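Local atomic coordinates of LPXTG cell wall surface protein (Streptococcus gordonii, PDB entry 4IGB), a protein that probably acts as an adhesin on the streptococcal surface, where it is anchored to peptidoglycan, this chain being its N-terminal N1 and N2 domains. Residues Glu15-Thr21 / Asn221-Asn227; Leu190-Pro196 / Leu260-Ser266; Tyr286-Ile290 / Lys324-Ala328. One frame throughout, in Å; residues are numbered along the deposited sequence.

Contact 1: residues Glu15-Thr21 / Asn221-Asn227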
loop_
_atom_site.group_PDB
_atom_site.type_symbol
_atom_site.label_atom_id
_atom_site.label_comp_id
_atom_site.label_asym_id
_atom_site.label_seq_id
_atom_site.Cartn_x
_atom_site.Cartn_y
_atom_site.Cartn_z
ATOM N N GLU B 15 -13.618 1.487 -6.729
ATOM C CA GLU B 15 -13.593 1.102 -8.119
ATOM C C GLU B 15 -13.021 -0.313 -8.247
ATOM O O GLU B 15 -11.906 -0.594 -7.791
ATOM C CB GLU B 15 -12.777 2.110 -8.932
ATOM C CG GLU B 15 -12.465 1.624 -10.325
ATOM C CD GLU B 15 -11.600 2.597 -11.106
ATOM O OE1 GLU B 15 -11.369 3.729 -10.629
ATOM O OE2 GLU B 15 -11.147 2.219 -12.205
ATOM N N GLU B 16 -13.801 -1.214 -8.829
ATOM C CA GLU B 16 -13.344 -2.579 -9.037
ATOM C C GLU B 16 -13.145 -2.812 -10.528
ATOM O O GLU B 16 -14.084 -2.661 -11.311
ATOM C CB GLU B 16 -14.339 -3.598 -8.474
ATOM C CG GLU B 16 -14.448 -3.611 -6.973
ATOM C CD GLU B 16 -15.340 -4.731 -6.480
ATOM O OE1 GLU B 16 -16.411 -4.938 -7.082
ATOM O OE2 GLU B 16 -14.983 -5.403 -5.487
ATOM N N ILE B 17 -11.924 -3.181 -10.905
ATOM C CA ILE B 17 -11.571 -3.348 -12.308
ATOM C C ILE B 17 -11.072 -4.747 -12.596
ATOM O O ILE B 17 -10.340 -5.325 -11.802
ATOM C CB ILE B 17 -10.461 -2.376 -12.725
ATOM C CG1 ILE B 17 -10.951 -0.945 -12.634
ATOM C CG2 ILE B 17 -10.017 -2.647 -14.167
ATOM C CD1 ILE B 17 -9.901 0.034 -13.045
ATOM N N LYS B 18 -11.474 -5.289 -13.739
ATOM C CA LYS B 18 -10.892 -6.524 -14.253
ATOM C C LYS B 18 -10.524 -6.297 -15.713
ATOM O O LYS B 18 -11.359 -5.881 -16.512
ATOM C CB LYS B 18 -11.866 -7.695 -14.134
ATOM C CG LYS B 18 -11.315 -8.979 -14.742
ATOM C CD LYS B 18 -12.286 -10.139 -14.625
ATOM C CE LYS B 18 -12.554 -10.492 -13.184
ATOM N NZ LYS B 18 -13.569 -11.573 -13.059
ATOM N N ASN B 19 -9.269 -6.551 -16.056
ATOM C CA ASN B 19 -8.790 -6.279 -17.404
ATOM C C ASN B 19 -7.562 -7.129 -17.712
ATOM O O ASN B 19 -7.262 -8.066 -16.973
ATOM C CB ASN B 19 -8.487 -4.790 -17.567
ATOM C CG ASN B 19 -7.379 -4.313 -16.641
ATOM O OD1 ASN B 19 -6.578 -5.102 -16.166
ATOM N ND2 ASN B 19 -7.325 -3.009 -16.399
ATOM N N GLY B 20 -6.850 -6.789 -18.784
ATOM C CA GLY B 20 -5.741 -7.602 -19.259
ATOM C C GLY B 20 -4.402 -7.290 -18.620
ATOM O O GLY B 20 -3.392 -7.937 -18.907
ATOM N N THR B 21 -4.386 -6.299 -17.740
ATOM C CA THR B 21 -3.158 -5.926 -17.054
ATOM C C THR B 21 -2.490 -7.118 -16.370
ATOM O O THR B 21 -3.143 -7.891 -15.676
ATOM C CB THR B 21 -3.416 -4.807 -16.033
ATOM O OG1 THR B 21 -3.653 -3.584 -16.741
ATOM C CG2 THR B 21 -2.210 -4.629 -15.134
ATOM N N ASN B 221 -10.025 2.011 -2.245
ATOM C CA ASN B 221 -10.289 2.891 -3.373
ATOM C C ASN B 221 -10.335 2.127 -4.696
ATOM O O ASN B 221 -11.211 2.373 -5.522
ATOM C CB ASN B 221 -9.222 3.986 -3.451
ATOM C CG ASN B 221 -9.433 4.930 -4.640
ATOM O OD1 ASN B 221 -8.870 4.725 -5.705
ATOM N ND2 ASN B 221 -10.243 5.951 -4.455
ATOM N N LEU B 222 -9.409 1.190 -4.889
ATOM C CA LEU B 222 -9.334 0.470 -6.162
ATOM C C LEU B 222 -8.923 -0.990 -6.007
ATOM O O LEU B 222 -7.915 -1.309 -5.353
ATOM C CB LEU B 222 -8.390 1.209 -7.118
ATOM C CG LEU B 222 -8.067 0.628 -8.506
ATOM C CD1 LEU B 222 -9.322 0.236 -9.233
ATOM C CD2 LEU B 222 -7.309 1.639 -9.345
ATOM N N ARG B 223 -9.703 -1.879 -6.610
ATOM C CA ARG B 223 -9.372 -3.297 -6.621
ATOM C C ARG B 223 -9.160 -3.794 -8.044
ATOM O O ARG B 223 -10.082 -3.788 -8.867
ATOM C CB ARG B 223 -10.455 -4.135 -5.949
ATOM C CG ARG B 223 -10.108 -5.618 -5.899
ATOM C CD ARG B 223 -11.223 -6.480 -6.461
ATOM N NE ARG B 223 -11.384 -6.303 -7.899
ATOM C CZ ARG B 223 -12.331 -6.898 -8.620
ATOM N NH1 ARG B 223 -13.208 -7.700 -8.034
ATOM N NH2 ARG B 223 -12.399 -6.693 -9.927
ATOM N N LEU B 224 -7.941 -4.219 -8.340
ATOM C CA LEU B 224 -7.632 -4.675 -9.682
ATOM C C LEU B 224 -7.540 -6.192 -9.742
ATOM O O LEU B 224 -6.898 -6.805 -8.904
ATOM C CB LEU B 224 -6.317 -4.069 -10.165
ATOM C CG LEU B 224 -5.823 -4.690 -11.482
ATOM C CD1 LEU B 224 -6.642 -4.152 -12.648
ATOM C CD2 LEU B 224 -4.345 -4.421 -11.699
ATOM N N MET B 225 -8.196 -6.784 -10.733
ATOM C CA MET B 225 -8.015 -8.191 -11.062
ATOM C C MET B 225 -7.637 -8.323 -12.520
ATOM O O MET B 225 -7.953 -7.467 -13.336
ATOM C CB MET B 225 -9.299 -8.978 -10.875
ATOM C CG MET B 225 -9.639 -9.348 -9.468
ATOM S SD MET B 225 -11.132 -10.338 -9.494
ATOM C CE MET B 225 -11.268 -10.767 -7.746
ATOM N N ASN B 226 -6.967 -9.413 -12.842
ATOM C CA ASN B 226 -6.729 -9.775 -14.228
ATOM C C ASN B 226 -7.892 -10.654 -14.692
ATOM O O ASN B 226 -8.518 -11.371 -13.882
ATOM C CB ASN B 226 -5.388 -10.490 -14.350
ATOM C CG ASN B 226 -5.121 -11.017 -15.755
ATOM O OD1 ASN B 226 -5.510 -12.130 -16.076
ATOM N ND2 ASN B 226 -4.433 -10.226 -16.582
ATOM N N ASN B 227 -8.203 -10.568 -15.986
ATOM C CA ASN B 227 -9.288 -11.343 -16.592
ATOM C C ASN B 227 -9.301 -12.820 -16.211
ATOM O O ASN B 227 -10.364 -13.449 -16.168
ATOM C CB ASN B 227 -9.251 -11.211 -18.119
ATOM C CG ASN B 227 -9.689 -9.837 -18.594
ATOM O OD1 ASN B 227 -10.644 -9.255 -18.062
ATOM N ND2 ASN B 227 -8.996 -9.310 -19.603
HETATM O O HOH W 1 -10.480 5.107 -8.014
HETATM O O HOH W 2 -12.314 -13.680 -14.137
HETATM O O HOH W 3 -13.138 -8.170 -17.998
HETATM O O HOH W 4 -3.913 -10.806 -19.209
#
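Arg223 sits level with Glu16 and bonds through its backbone to Glu15 and Ile17, on either side of it. Arg223 N donates to Glu15 O (2.8 Å), Ile17 N returns a bond to Arg223 O (2.8 Å), and Met225 N continues the series to Ile17 O (2.8 Å). This alternation, with strand axes 4.7 Å apart and N-to-C directions 17° apart, establishes a parallel pairing.

The second kind of bond comes from side chains. Arg223 starts with CG anti to its backbone N (chi1 -178°), then bends at chi2 and chi3, which folds the guanidinium back over Glu16 CB. Its NH2 donates to Ile17 O at 3.1 Å, from above the carbonyl plane; Met225 N is that oxygen's other donor, nearly in line with its C=O. Met225 CG covers the opposite guanidinium face. The carboxylate of Glu16 is stacked rather than aimed at an N-H: OE2 stands a long 3.9 Å from Arg223 NH1, a purely electrostatic pairing. Both groups have firmer partners in Gln233, and Glu16 also in Tyr216. At the ends of the strands, Asn226 ND2 reaches Thr21 O (2.8 Å), while Asn19 OD1 takes the N-H of Thr21 in an Asx turn.

Apolar contact lies on the other face of the sheet, where Ile17 CG2 meets Leu224 CD1 and the Glu15 chain runs alongside Leu222. A water joins Lys18 NZ to Asn227 O at the margin.

Such parallel neighbours flanked by antiparallel ones mark a mixed sheet. Beyond strand 14-19, strand 3-7, probably left from the expression tag, extends the domain's sheet in this construct.

Contact 2: residues Leu190-Pro196 / Leu260-Ser266. With SO4 (sulfate ion), chain J.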
loop_
_atom_site.group_PDB
_atom_site.type_symbol
_atom_site.label_atom_id
_atom_site.label_comp_id
_atom_site.label_asym_id
_atom_site.label_seq_id
_atom_site.Cartn_x
_atom_site.Cartn_y
_atom_site.Cartn_z
ATOM N N LEU B 190 0.409 8.845 1.314
ATOM C CA LEU B 190 0.592 7.584 0.590
ATOM C C LEU B 190 -0.615 6.678 0.717
ATOM O O LEU B 190 -1.225 6.588 1.780
ATOM C CB LEU B 190 1.829 6.852 1.099
ATOM C CG LEU B 190 3.138 7.646 1.065
ATOM C CD1 LEU B 190 4.275 6.841 1.665
ATOM C CD2 LEU B 190 3.471 8.085 -0.371
ATOM N N LYS B 191 -0.951 5.992 -0.372
ATOM C CA LYS B 191 -2.072 5.058 -0.367
ATOM C C LYS B 191 -1.556 3.628 -0.390
ATOM O O LYS B 191 -1.017 3.151 -1.397
ATOM C CB LYS B 191 -3.019 5.336 -1.544
ATOM C CG LYS B 191 -3.599 6.757 -1.525
ATOM C CD LYS B 191 -4.367 7.062 -0.241
ATOM C CE LYS B 191 -4.644 8.561 -0.151
ATOM N NZ LYS B 191 -5.183 8.967 1.180
ATOM N N LEU B 192 -1.722 2.941 0.729
ATOM C CA LEU B 192 -1.146 1.621 0.876
ATOM C C LEU B 192 -1.687 0.684 -0.183
ATOM O O LEU B 192 -2.882 0.609 -0.388
ATOM C CB LEU B 192 -1.476 1.043 2.248
ATOM C CG LEU B 192 -0.994 -0.388 2.418
ATOM C CD1 LEU B 192 0.537 -0.456 2.336
ATOM C CD2 LEU B 192 -1.508 -0.969 3.746
ATOM N N VAL B 193 -0.798 -0.054 -0.830
ATOM C CA VAL B 193 -1.217 -1.101 -1.749
ATOM C C VAL B 193 -0.812 -2.476 -1.239
ATOM O O VAL B 193 0.288 -2.666 -0.705
ATOM C CB VAL B 193 -0.654 -0.875 -3.168
ATOM C CG1 VAL B 193 -0.882 -2.103 -4.055
ATOM C CG2 VAL B 193 -1.272 0.370 -3.772
ATOM N N MET B 194 -1.723 -3.428 -1.375
ATOM C CA MET B 194 -1.417 -4.817 -1.081
ATOM C C MET B 194 -1.693 -5.674 -2.310
ATOM O O MET B 194 -2.587 -5.371 -3.103
ATOM C CB MET B 194 -2.217 -5.313 0.111
ATOM C CG MET B 194 -1.726 -4.738 1.455
ATOM S SD MET B 194 -2.395 -5.604 2.898
ATOM C CE MET B 194 -1.433 -7.118 2.853
ATOM N N LYS B 195 -0.923 -6.739 -2.470
ATOM C CA LYS B 195 -1.098 -7.615 -3.623
ATOM C C LYS B 195 -1.026 -9.085 -3.210
ATOM O O LYS B 195 0.009 -9.723 -3.351
ATOM C CB LYS B 195 -0.050 -7.295 -4.688
ATOM C CG LYS B 195 -0.169 -8.154 -5.955
ATOM C CD LYS B 195 0.887 -7.775 -6.982
ATOM C CE LYS B 195 2.285 -8.047 -6.484
ATOM N NZ LYS B 195 2.481 -9.477 -6.200
ATOM N N PRO B 196 -2.131 -9.626 -2.690
ATOM C CA PRO B 196 -2.122 -11.039 -2.298
ATOM C C PRO B 196 -1.900 -11.886 -3.545
ATOM O O PRO B 196 -2.462 -11.555 -4.590
ATOM C CB PRO B 196 -3.547 -11.285 -1.798
ATOM C CG PRO B 196 -4.203 -9.954 -1.712
ATOM C CD PRO B 196 -3.476 -9.032 -2.631
ATOM N N LEU B 260 -4.491 -10.591 -6.627
ATOM C CA LEU B 260 -5.163 -9.351 -6.974
ATOM C C LEU B 260 -4.421 -8.182 -6.354
ATOM O O LEU B 260 -3.519 -8.388 -5.552
ATOM C CB LEU B 260 -6.615 -9.365 -6.484
ATOM C CG LEU B 260 -6.841 -9.408 -4.967
ATOM C CD1 LEU B 260 -8.186 -8.800 -4.600
ATOM C CD2 LEU B 260 -6.741 -10.831 -4.440
ATOM N N ALA B 261 -4.813 -6.963 -6.718
ATOM C CA ALA B 261 -4.176 -5.762 -6.203
ATOM C C ALA B 261 -5.218 -4.813 -5.640
ATOM O O ALA B 261 -6.277 -4.610 -6.239
ATOM C CB ALA B 261 -3.352 -5.067 -7.282
ATOM N N LEU B 262 -4.893 -4.228 -4.494
ATOM C CA LEU B 262 -5.802 -3.363 -3.745
ATOM C C LEU B 262 -5.094 -2.074 -3.342
ATOM O O LEU B 262 -4.032 -2.113 -2.695
ATOM C CB LEU B 262 -6.287 -4.085 -2.481
ATOM C CG LEU B 262 -6.998 -5.437 -2.655
ATOM C CD1 LEU B 262 -6.523 -6.450 -1.646
ATOM C CD2 LEU B 262 -8.511 -5.260 -2.517
ATOM N N ARG B 263 -5.668 -0.946 -3.743
ATOM C CA ARG B 263 -5.190 0.364 -3.328
ATOM C C ARG B 263 -6.146 0.922 -2.277
ATOM O O ARG B 263 -7.327 1.106 -2.548
ATOM C CB ARG B 263 -5.107 1.319 -4.517
ATOM C CG ARG B 263 -4.847 2.785 -4.112
ATOM C CD ARG B 263 -5.387 3.749 -5.141
ATOM N NE ARG B 263 -4.696 3.679 -6.432
ATOM C CZ ARG B 263 -5.198 4.200 -7.549
ATOM N NH1 ARG B 263 -6.391 4.795 -7.519
ATOM N NH2 ARG B 263 -4.520 4.131 -8.690
ATOM N N SER B 264 -5.640 1.137 -1.067
ATOM C CA SER B 264 -6.451 1.666 0.031
ATOM C C SER B 264 -6.912 3.110 -0.188
ATOM O O SER B 264 -6.341 3.846 -0.982
ATOM C CB SER B 264 -5.691 1.571 1.364
ATOM O OG SER B 264 -6.436 2.164 2.424
ATOM N N ASN B 265 -7.960 3.505 0.528
ATOM C CA ASN B 265 -8.305 4.916 0.659
ATOM C C ASN B 265 -7.288 5.687 1.499
ATOM O O ASN B 265 -7.267 6.923 1.471
ATOM C CB ASN B 265 -9.687 5.070 1.319
ATOM C CG ASN B 265 -10.818 4.744 0.378
ATOM O OD1 ASN B 265 -10.674 4.883 -0.834
ATOM N ND2 ASN B 265 -11.954 4.311 0.928
ATOM N N SER B 266 -6.472 4.972 2.278
ATOM C CA SER B 266 -5.587 5.642 3.243
ATOM C C SER B 266 -4.202 5.024 3.249
ATOM O O SER B 266 -3.848 4.243 2.355
ATOM C CB SER B 266 -6.169 5.574 4.661
ATOM O OG SER B 266 -6.167 4.237 5.150
HETATM S S SO4 J . 6.533 -8.634 -6.188
HETATM O O1 SO4 J . 5.820 -9.426 -7.188
HETATM O O2 SO4 J . 5.878 -8.782 -4.900
HETATM O O3 SO4 J . 6.526 -7.233 -6.602
HETATM O O4 SO4 J . 7.907 -9.123 -6.057
#
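Lys191 reaches Asn265 through a bend at chi2 (-58°), beyond which the chain straightens and carries NZ to Asn265 O at 2.9 Å; CD passes over the same carbonyl oxygen on the way. At the other end of the contact, Leu260 has CG lodged between its backbone N and carbonyl carbon (chi1 65°); with chi2 at 154°, this brings Leu260 CD2 to 3.8 Å from Pro196 CG. The Pro196 ring also touches Leu262 CD1 through its CD.

Between these ends the backbones run antiparallel. Met194 and Leu262 form a hydrogen-bonded pair, with Met194 N to Leu262 O at 3.0 Å and Leu262 N to Met194 O at 2.9 Å. Val193 and Arg263 make the neighbouring non-hydrogen-bonded pair, in which Val193 CG2 rests against Arg263 CB at 4.0 Å. Strand 193-194 is the last strand of a mixed sheet of the N-terminal domain, next to 261-264, and its other side meets strand 280-287 through Val193 and Tyr286.

The ladder changes partner further on. Ser264 N bonds almost straight to Leu192 O (2.9 Å), yet Leu192 N goes to Ser266 O instead of back to Ser264. An ST turn accompanies the shift: Ser264 OG accepts the N-H of Ser266 at 2.8 Å, a fold of the chain consistent with the later carbonyl facing Leu192. The same hydroxyl is bonded to Ser268.

Lys195 curls at its tip toward the sulfate, where Lys195 NZ makes a weak bond to sulfate O1 (3.5 Å); Asn255 is its stronger partner.

Contact 3: residues Tyr286-Ile290 / Lys324-Ala328. With SO4 (sulfate ion), chain J.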
loop_
_atom_site.group_PDB
_atom_site.type_symbol
_atom_site.label_atom_id
_atom_site.label_comp_id
_atom_site.label_asym_id
_atom_site.label_seq_id
_atom_site.Cartn_x
_atom_site.Cartn_y
_atom_site.Cartn_z
ATOM N N TYR B 286 3.199 -2.150 -0.550
ATOM C CA TYR B 286 3.570 -1.394 -1.736
ATOM C C TYR B 286 2.944 -0.002 -1.746
ATOM O O TYR B 286 2.022 0.295 -0.973
ATOM C CB TYR B 286 3.093 -2.116 -2.989
ATOM C CG TYR B 286 3.443 -3.585 -3.097
ATOM C CD1 TYR B 286 4.477 -4.013 -3.928
ATOM C CD2 TYR B 286 2.718 -4.550 -2.405
ATOM C CE1 TYR B 286 4.796 -5.361 -4.043
ATOM C CE2 TYR B 286 3.028 -5.909 -2.526
ATOM C CZ TYR B 286 4.071 -6.300 -3.340
ATOM O OH TYR B 286 4.373 -7.639 -3.456
ATOM N N ILE B 287 3.457 0.837 -2.636
ATOM C CA ILE B 287 2.724 1.990 -3.118
ATOM C C ILE B 287 2.957 2.101 -4.613
ATOM O O ILE B 287 3.945 1.578 -5.154
ATOM C CB ILE B 287 3.178 3.325 -2.476
ATOM C CG1 ILE B 287 4.667 3.563 -2.734
ATOM C CG2 ILE B 287 2.852 3.363 -0.989
ATOM C CD1 ILE B 287 5.134 4.969 -2.366
ATOM N N GLU B 288 2.046 2.796 -5.277
ATOM C CA GLU B 288 2.202 3.076 -6.693
ATOM C C GLU B 288 3.240 4.171 -6.875
ATOM O O GLU B 288 3.584 4.865 -5.921
ATOM C CB GLU B 288 0.847 3.451 -7.289
ATOM C CG GLU B 288 -0.137 2.290 -7.191
ATOM C CD GLU B 288 -1.591 2.728 -7.219
ATOM O OE1 GLU B 288 -2.190 2.647 -8.311
ATOM O OE2 GLU B 288 -2.131 3.149 -6.152
ATOM N N LYS B 289 3.752 4.305 -8.095
ATOM C CA LYS B 289 4.865 5.216 -8.381
ATOM C C LYS B 289 4.448 6.482 -9.098
ATOM O O LYS B 289 3.835 6.425 -10.162
ATOM C CB LYS B 289 5.909 4.521 -9.265
ATOM C CG LYS B 289 6.977 3.737 -8.529
ATOM C CD LYS B 289 8.104 3.339 -9.483
ATOM C CE LYS B 289 8.964 2.237 -8.888
ATOM N NZ LYS B 289 9.942 1.691 -9.881
ATOM N N ILE B 290 4.787 7.630 -8.526
ATOM C CA ILE B 290 4.724 8.881 -9.278
ATOM C C ILE B 290 6.140 9.408 -9.271
ATOM O O ILE B 290 6.541 10.145 -8.378
ATOM C CB ILE B 290 3.721 9.916 -8.684
ATOM C CG1 ILE B 290 2.283 9.406 -8.815
ATOM C CG2 ILE B 290 3.831 11.270 -9.412
ATOM C CD1 ILE B 290 1.245 10.289 -8.128
ATOM N N LYS B 324 1.149 -0.007 -14.990
ATOM C CA LYS B 324 2.593 -0.104 -14.772
ATOM C C LYS B 324 2.990 0.596 -13.473
ATOM O O LYS B 324 3.372 -0.061 -12.511
ATOM C CB LYS B 324 3.350 0.502 -15.962
ATOM C CG LYS B 324 4.864 0.568 -15.802
ATOM C CD LYS B 324 5.497 1.385 -16.945
ATOM C CE LYS B 324 7.018 1.447 -16.848
ATOM N NZ LYS B 324 7.473 2.183 -15.635
ATOM N N ASP B 325 2.902 1.926 -13.458
ATOM C CA ASP B 325 3.212 2.722 -12.274
ATOM C C ASP B 325 2.041 2.762 -11.303
ATOM O O ASP B 325 2.239 2.751 -10.092
ATOM C CB ASP B 325 3.541 4.152 -12.678
ATOM C CG ASP B 325 4.721 4.228 -13.616
ATOM O OD1 ASP B 325 5.696 3.492 -13.376
ATOM O OD2 ASP B 325 4.669 5.016 -14.582
ATOM N N ILE B 326 0.834 2.857 -11.854
ATOM C CA ILE B 326 -0.412 2.841 -11.082
ATOM C C ILE B 326 -1.271 1.672 -11.563
ATOM O O ILE B 326 -1.102 1.197 -12.694
ATOM C CB ILE B 326 -1.203 4.158 -11.232
ATOM C CG1 ILE B 326 -1.428 4.472 -12.718
ATOM C CG2 ILE B 326 -0.452 5.313 -10.553
ATOM C CD1 ILE B 326 -2.276 5.706 -12.981
ATOM N N LEU B 327 -2.192 1.218 -10.712
ATOM C CA LEU B 327 -2.911 -0.031 -10.954
ATOM C C LEU B 327 -3.810 -0.000 -12.186
ATOM O O LEU B 327 -4.064 -1.042 -12.799
ATOM C CB LEU B 327 -3.750 -0.417 -9.736
ATOM C CG LEU B 327 -2.984 -0.708 -8.447
ATOM C CD1 LEU B 327 -3.967 -0.976 -7.331
ATOM C CD2 LEU B 327 -2.041 -1.891 -8.632
ATOM N N ALA B 328 -4.309 1.182 -12.534
ATOM C CA ALA B 328 -5.205 1.315 -13.682
ATOM C C ALA B 328 -5.338 2.765 -14.092
ATOM O O ALA B 328 -4.919 3.669 -13.360
ATOM C CB ALA B 328 -6.567 0.736 -13.366
HETATM S S SO4 J . 6.533 -8.634 -6.188
HETATM O O1 SO4 J . 5.820 -9.426 -7.188
HETATM O O2 SO4 J . 5.878 -8.782 -4.900
HETATM O O3 SO4 J . 6.526 -7.233 -6.602
HETATM O O4 SO4 J . 7.907 -9.123 -6.057
#
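Glu288 is the side chain that reaches furthest into residues 324-328, and its atoms from CB to OE1 each meet a neighbour there. Glu288 CB lies 3.2 Å from Asp325 O, a close approach to a carbonyl oxygen already occupied by a bond, and also comes near Ile326 CG2. CG, set beside the backbone N by a chi1 of -63°, passes over the Asp325 carbonyl and the CA of Ile326. Glu288 CD comes 3.9 Å from Leu327 CG, where the two side chains cross at about a right angle. At the tip Leu327 N donates to Glu288 OE1 (2.8 Å, 161° at the hydrogen), on the anti side of that oxygen and only 17° out of the carboxylate plane. Ile326 CA borders Glu288 OE1 at 3.3 Å. OE2, the remaining oxygen, forms a salt bridge with Arg263.

A second bond flanks this one: Lys289 N donates to Asp325 O at 2.9 Å, and Asp325 CB in turn lies 3.4 Å from Lys289 O. Each segment thus gives one backbone N-H, that of Lys289 to a backbone carbonyl and that of Leu327 to a carboxylate. Asp325 is itself fastened, with OD2 accepting from the backbone of Val321 and Asp325 OD1 bridged to Lys324 NZ (3.2 Å). Lys324 and Lys289 both also pair with Asp27.

This contact joins the end of strand 280-287, a strand of the N-terminal domain's six-stranded sheet, to a loop between strands 310-317 and 333-338 in the N2 domain, consistent with an interdomain junction. Chemically, a buried carboxylate with an amide N-H on one oxygen and an arginine on the other is probably ionised, and its two partners would fix its rotation while linking the loop to strand 261-264.

From the N terminus, residues 15-21 wait some 200 residues for their partner 221-227, and contact 1 closes that long loop. Residues 190-196 lie within it but pair with 260-266, beyond it, so contacts 1 and 2 cross rather than nest. Their neighbouring strands, 220-226 and 261-264, sit side by side in one mixed sheet, joined by probable hydrogen bonds such as Leu224 N to Ala261 O. Contact 3 opens after both have closed and shuts a shorter loop into the N2 domain. It leans on the earlier two: Val193 N probably bonds to Tyr286 O, while Leu327 and Ala328 pack on Leu222, Leu224, Ile17 and Ala261, tying the sheet to N2.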